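DNA polymerase sliding clamp 2 (Thermococcus kodakarensis, PDB 3LX2) forms a ring-shaped homotrimeric sliding clamp that probably encircles DNA and tethers the DNA polymerase and other proteins to it during replication. Local coordinates at residues 40-45 with 202-207; 17-22 with 240-245. All coordinates share one frame; numbering follows the deposited sequence.

Interaction 1 of 2, residues 40-45 with 202-207; sequences AIDPSR and VAYLED
Asp-42 and Tyr-204 mark the closest backbone approach between segments 40-45 and 202-207, and even there their CA atoms stand 10.8 Å apart. Strand 35-41 ends at Ile-41, and a type I beta turn from Asp-42 to Arg-45 follows, closed by the backbone bond from Arg-45 N to Asp-42 O. Facing it is the first part of helix 202-209, from which the Tyr-204 ring bridges most of the gap. CG lies anti to the carbonyl carbon (chi1 -63°), which extends the ring away from the helix toward the turn, and it meets the turn through CE1 and the hydroxyl oxygen. Asp-42 OD1 approaches Tyr-204 CE1 obliquely, at 4.1 Å. The two side chains cross at about a right angle, their planes 71° apart. Ser-44 OG and Tyr-204 OH are 4.0 Å apart, too far for a hydrogen bond. The Asp-42 carboxylate is instead held by the turn and the start of strand 47-54: OD1 accepts a weak bond from Ser-44 N at 3.2 Å, and OD2 accepts one from Val-47 N. Phe-23 and Val-47 also touch the tyrosine. The contact is therefore van der Waals in character, the tyrosine packing beside a buried, backbone-bound carboxylate without a hydrogen bond to Asp-42 or Ser-44.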
loop_
_atom_site.group_PDB
_atom_site.type_symbol
_atom_site.label_atom_id
_atom_site.label_comp_id
_atom_site.label_asym_id
_atom_site.label_seq_id
_atom_site.Cartn_x
_atom_site.Cartn_y
_atom_site.Cartn_z
ATOM N N ALA A 40 -29.781 13.719 6.154
ATOM C CA ALA A 40 -29.078 14.140 7.346
ATOM C C ALA A 40 -28.230 15.361 7.026
ATOM O O ALA A 40 -28.008 15.681 5.826
ATOM C CB ALA A 40 -28.226 13.023 7.840
ATOM N N ILE A 41 -27.751 16.024 8.093
ATOM C CA ILE A 41 -26.862 17.195 7.969
ATOM C C ILE A 41 -25.706 17.062 8.933
ATOM O O ILE A 41 -25.859 16.591 10.042
ATOM C CB ILE A 41 -27.618 18.535 8.239
ATOM C CG1 ILE A 41 -28.845 18.679 7.347
ATOM C CG2 ILE A 41 -26.758 19.779 7.931
ATOM C CD1 ILE A 41 -29.612 20.013 7.578
ATOM N N ASP A 42 -24.534 17.510 8.528
ATOM C CA ASP A 42 -23.372 17.500 9.439
ATOM C C ASP A 42 -23.481 18.576 10.534
ATOM O O ASP A 42 -24.150 19.592 10.342
ATOM C CB ASP A 42 -22.048 17.623 8.644
ATOM C CG ASP A 42 -21.681 19.043 8.304
ATOM O OD1 ASP A 42 -20.556 19.472 8.662
ATOM O OD2 ASP A 42 -22.513 19.750 7.694
ATOM N N PRO A 43 -22.791 18.373 11.667
ATOM C CA PRO A 43 -22.902 19.327 12.767
ATOM C C PRO A 43 -22.428 20.740 12.387
ATOM O O PRO A 43 -22.804 21.719 13.040
ATOM C CB PRO A 43 -21.979 18.732 13.862
ATOM C CG PRO A 43 -21.412 17.471 13.309
ATOM C CD PRO A 43 -21.627 17.485 11.833
ATOM N N SER A 44 -21.630 20.850 11.337
ATOM C CA SER A 44 -21.190 22.163 10.871
ATOM C C SER A 44 -22.231 22.830 10.020
ATOM O O SER A 44 -22.079 23.989 9.632
ATOM C CB SER A 44 -19.950 22.008 10.007
ATOM O OG SER A 44 -19.263 23.247 10.019
ATOM N N ARG A 45 -23.276 22.077 9.698
ATOM C CA ARG A 45 -24.288 22.512 8.750
ATOM C C ARG A 45 -23.661 22.882 7.417
ATOM O O ARG A 45 -24.223 23.663 6.663
ATOM C CB ARG A 45 -25.066 23.722 9.283
ATOM C CG ARG A 45 -25.451 23.632 10.758
ATOM C CD ARG A 45 -26.355 22.468 10.916
ATOM N NE ARG A 45 -26.695 22.191 12.310
ATOM C CZ ARG A 45 -27.190 21.023 12.704
ATOM N NH1 ARG A 45 -27.353 20.055 11.816
ATOM N NH2 ARG A 45 -27.505 20.819 13.978
ATOM N N VAL A 202 -12.805 22.405 -0.319
ATOM C CA VAL A 202 -12.135 21.262 -0.908
ATOM C C VAL A 202 -12.288 19.942 -0.139
ATOM O O VAL A 202 -12.519 18.849 -0.743
ATOM C CB VAL A 202 -10.658 21.612 -1.128
ATOM C CG1 VAL A 202 -9.804 20.382 -1.379
ATOM C CG2 VAL A 202 -10.571 22.566 -2.300
ATOM N N ALA A 203 -12.155 20.031 1.175
ATOM C CA ALA A 203 -12.073 18.850 2.018
ATOM C C ALA A 203 -13.377 18.144 1.858
ATOM O O ALA A 203 -13.436 16.946 1.576
ATOM C CB ALA A 203 -11.892 19.256 3.468
ATOM N N TYR A 204 -14.441 18.895 2.034
ATOM C CA TYR A 204 -15.785 18.364 1.839
ATOM C C TYR A 204 -16.010 17.586 0.488
ATOM O O TYR A 204 -16.461 16.434 0.503
ATOM C CB TYR A 204 -16.824 19.468 2.129
ATOM C CG TYR A 204 -16.804 19.964 3.601
ATOM C CD1 TYR A 204 -17.525 19.291 4.594
ATOM C CD2 TYR A 204 -16.061 21.088 3.994
ATOM C CE1 TYR A 204 -17.510 19.721 5.943
ATOM C CE2 TYR A 204 -16.026 21.527 5.357
ATOM C CZ TYR A 204 -16.758 20.840 6.316
ATOM O OH TYR A 204 -16.768 21.239 7.654
ATOM N N LEU A 205 -15.615 18.169 -0.648
ATOM C CA LEU A 205 -15.866 17.575 -1.968
ATOM C C LEU A 205 -15.080 16.286 -2.217
ATOM O O LEU A 205 -15.572 15.304 -2.838
ATOM C CB LEU A 205 -15.584 18.593 -3.082
ATOM C CG LEU A 205 -16.229 20.007 -3.031
ATOM C CD1 LEU A 205 -16.203 20.633 -4.363
ATOM C CD2 LEU A 205 -17.660 20.037 -2.537
ATOM N N GLU A 206 -13.846 16.295 -1.735
ATOM C CA GLU A 206 -12.919 15.213 -1.900
ATOM C C GLU A 206 -13.429 13.984 -1.141
ATOM O O GLU A 206 -13.225 12.855 -1.572
ATOM C CB GLU A 206 -11.546 15.664 -1.386
ATOM C CG GLU A 206 -10.621 14.528 -0.906
ATOM C CD GLU A 206 -9.179 14.997 -0.638
ATOM O OE1 GLU A 206 -8.968 15.767 0.359
ATOM O OE2 GLU A 206 -8.290 14.579 -1.451
ATOM N N ASP A 207 -14.039 14.209 0.008
ATOM C CA ASP A 207 -14.638 13.120 0.777
ATOM C C ASP A 207 -15.926 12.582 0.136
ATOM O O ASP A 207 -16.224 11.388 0.234
ATOM C CB ASP A 207 -14.910 13.542 2.227
ATOM C CG ASP A 207 -13.671 13.451 3.124
ATOM O OD1 ASP A 207 -12.678 12.774 2.769
ATOM O OD2 ASP A 207 -13.706 14.039 4.226
#

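Interaction 2 of 2, residues 17-22 with 240-245; sequences IATLEK and VSFLIA
Packing of a helix onto a beta sheet, the basic layering of the PCNA fold, brings Thr-19 and Leu-20 of helix 10-21 against Phe-242 of strand 238-244. The helix belongs to the N-terminal half of the chain; strand 238-244, from the C-terminal half, pairs with strand 47-54 of the N-terminal half, so the contact lies close to the junction of the two. The CA atoms of Leu-20 and Phe-242 are 10.3 Å apart, a gap filled by side chains from both segments. The far end of the phenylalanine does the touching: Phe-242 CZ is 3.6 Å from Thr-19 CG2, with CE2 slightly farther from the same methyl. Thr-19 holds that methyl anti to its backbone N, while OG1 lies anti to the carbonyl carbon (chi1 -51°) and hydrogen-bonds with Ser-211 OG, and also with Ser-15 O one turn earlier. The threonine thus gives its apolar branch to the ring while its hydroxyl is satisfied elsewhere. Leu-20 brings CD2 to 4.3 Å from Phe-242 CZ, a looser apolar contact; both methyls approach the ring obliquely. Around this buried cluster, Leu-20 also packs on Leu-73 of helix 73-80, and Val-49 of strand 47-54 touches both Leu-20 and Phe-242. Tyr-232 of strand 228-234 adjoins Thr-19, and Ile-208 of helix 202-209 lies against Phe-242.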
loop_
_atom_site.group_PDB
_atom_site.type_symbol
_atom_site.label_atom_id
_atom_site.label_comp_id
_atom_site.label_asym_id
_atom_site.label_seq_id
_atom_site.Cartn_x
_atom_site.Cartn_y
_atom_site.Cartn_z
ATOM N N ILE A 17 -21.403 3.552 2.284
ATOM C CA ILE A 17 -21.315 3.804 3.714
ATOM C C ILE A 17 -20.068 4.626 4.027
ATOM O O ILE A 17 -20.104 5.478 4.950
ATOM C CB ILE A 17 -21.443 2.518 4.554
ATOM C CG1 ILE A 17 -22.830 1.895 4.345
ATOM C CG2 ILE A 17 -21.289 2.768 6.007
ATOM C CD1 ILE A 17 -23.911 2.826 4.548
ATOM N N ALA A 18 -19.002 4.380 3.247
ATOM C CA ALA A 18 -17.725 5.068 3.389
ATOM C C ALA A 18 -17.922 6.581 3.141
ATOM O O ALA A 18 -17.378 7.416 3.844
ATOM C CB ALA A 18 -16.635 4.465 2.448
ATOM N N THR A 19 -18.732 6.935 2.175
ATOM C CA THR A 19 -18.949 8.333 1.965
ATOM C C THR A 19 -19.716 8.978 3.159
ATOM O O THR A 19 -19.360 10.043 3.617
ATOM C CB THR A 19 -19.604 8.495 0.637
ATOM O OG1 THR A 19 -18.810 7.761 -0.286
ATOM C CG2 THR A 19 -19.670 9.918 0.223
ATOM N N LEU A 20 -20.674 8.269 3.721
ATOM C CA LEU A 20 -21.483 8.813 4.811
ATOM C C LEU A 20 -20.686 8.991 6.079
ATOM O O LEU A 20 -20.807 10.016 6.764
ATOM C CB LEU A 20 -22.747 7.971 5.066
ATOM C CG LEU A 20 -23.622 7.761 3.832
ATOM C CD1 LEU A 20 -24.956 6.987 4.132
ATOM C CD2 LEU A 20 -23.909 9.083 3.149
ATOM N N GLU A 21 -19.853 8.009 6.391
ATOM C CA GLU A 21 -19.132 8.017 7.669
ATOM C C GLU A 21 -18.202 9.221 7.724
ATOM O O GLU A 21 -17.774 9.645 8.805
ATOM C CB GLU A 21 -18.350 6.722 7.830
ATOM C CG GLU A 21 -17.741 6.452 9.228
ATOM C CD GLU A 21 -16.432 7.142 9.409
ATOM O OE1 GLU A 21 -15.698 7.238 8.413
ATOM O OE2 GLU A 21 -16.122 7.616 10.522
ATOM N N LYS A 22 -17.873 9.771 6.563
ATOM C CA LYS A 22 -16.936 10.880 6.534
ATOM C C LYS A 22 -17.555 12.093 7.191
ATOM O O LYS A 22 -16.837 12.861 7.743
ATOM C CB LYS A 22 -16.496 11.231 5.098
ATOM C CG LYS A 22 -15.519 10.217 4.475
ATOM C CD LYS A 22 -14.297 10.032 5.388
ATOM C CE LYS A 22 -13.437 8.873 4.953
ATOM N NZ LYS A 22 -12.776 9.210 3.680
ATOM N N VAL A 240 -28.157 9.616 -4.894
ATOM C CA VAL A 240 -27.410 10.135 -3.741
ATOM C C VAL A 240 -26.985 11.569 -4.025
ATOM O O VAL A 240 -26.292 11.847 -5.001
ATOM C CB VAL A 240 -26.145 9.319 -3.383
ATOM C CG1 VAL A 240 -25.537 9.856 -2.102
ATOM C CG2 VAL A 240 -26.469 7.894 -3.203
ATOM N N SER A 241 -27.380 12.446 -3.119
ATOM C CA SER A 241 -27.356 13.884 -3.292
ATOM C C SER A 241 -26.731 14.510 -2.088
ATOM O O SER A 241 -27.122 14.224 -0.965
ATOM C CB SER A 241 -28.777 14.410 -3.358
ATOM O OG SER A 241 -29.457 13.853 -4.467
ATOM N N PHE A 242 -25.743 15.347 -2.344
ATOM C CA PHE A 242 -25.145 16.209 -1.361
ATOM C C PHE A 242 -25.366 17.698 -1.711
ATOM O O PHE A 242 -25.141 18.157 -2.857
ATOM C CB PHE A 242 -23.648 15.934 -1.264
ATOM C CG PHE A 242 -23.293 14.544 -0.764
ATOM C CD1 PHE A 242 -23.173 14.293 0.591
ATOM C CD2 PHE A 242 -23.041 13.496 -1.658
ATOM C CE1 PHE A 242 -22.796 12.999 1.066
ATOM C CE2 PHE A 242 -22.681 12.218 -1.185
ATOM C CZ PHE A 242 -22.569 11.971 0.185
ATOM N N LEU A 243 -25.851 18.446 -0.728
ATOM C CA LEU A 243 -25.797 19.909 -0.834
ATOM C C LEU A 243 -24.652 20.410 0.018
ATOM O O LEU A 243 -24.515 20.010 1.189
ATOM C CB LEU A 243 -27.113 20.547 -0.424
ATOM C CG LEU A 243 -28.383 20.089 -1.137
ATOM C CD1 LEU A 243 -29.583 20.684 -0.424
ATOM C CD2 LEU A 243 -28.454 20.442 -2.575
ATOM N N ILE A 244 -23.793 21.226 -0.581
ATOM C CA ILE A 244 -22.641 21.749 0.155
ATOM C C ILE A 244 -22.747 23.270 0.215
ATOM O O ILE A 244 -22.781 23.944 -0.826
ATOM C CB ILE A 244 -21.292 21.420 -0.485
ATOM C CG1 ILE A 244 -21.112 19.912 -0.681
ATOM C CG2 ILE A 244 -20.120 21.981 0.417
ATOM C CD1 ILE A 244 -21.507 19.411 -2.047
ATOM N N ALA A 245 -22.804 23.789 1.437
ATOM C CA ALA A 245 -22.919 25.230 1.658
ATOM C C ALA A 245 -21.703 25.982 1.105
ATOM O O ALA A 245 -20.571 25.482 1.180
ATOM C CB ALA A 245 -23.142 25.543 3.155
#

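Both interactions join the N-terminal half of the chain to the C-terminal half and reach the same nine-stranded sheet, with centres about 7 Å apart. Interaction 2 is fully buried and dominated by methyl-to-ring packing; interaction 1 is smaller and only partly buried, pairing a partly exposed tyrosine with a turn whose aspartate is buried and whose serine is exposed. Neither has a hydrogen bond across its segments. Helix 202-209 connects them: it supplies the tyrosine of interaction 1, and farther along Asp-207 O lies 3.7 Å from Thr-19 CG2 of interaction 2. Leu-205 of interaction 1 and Ile-244 of interaction 2 also pack together.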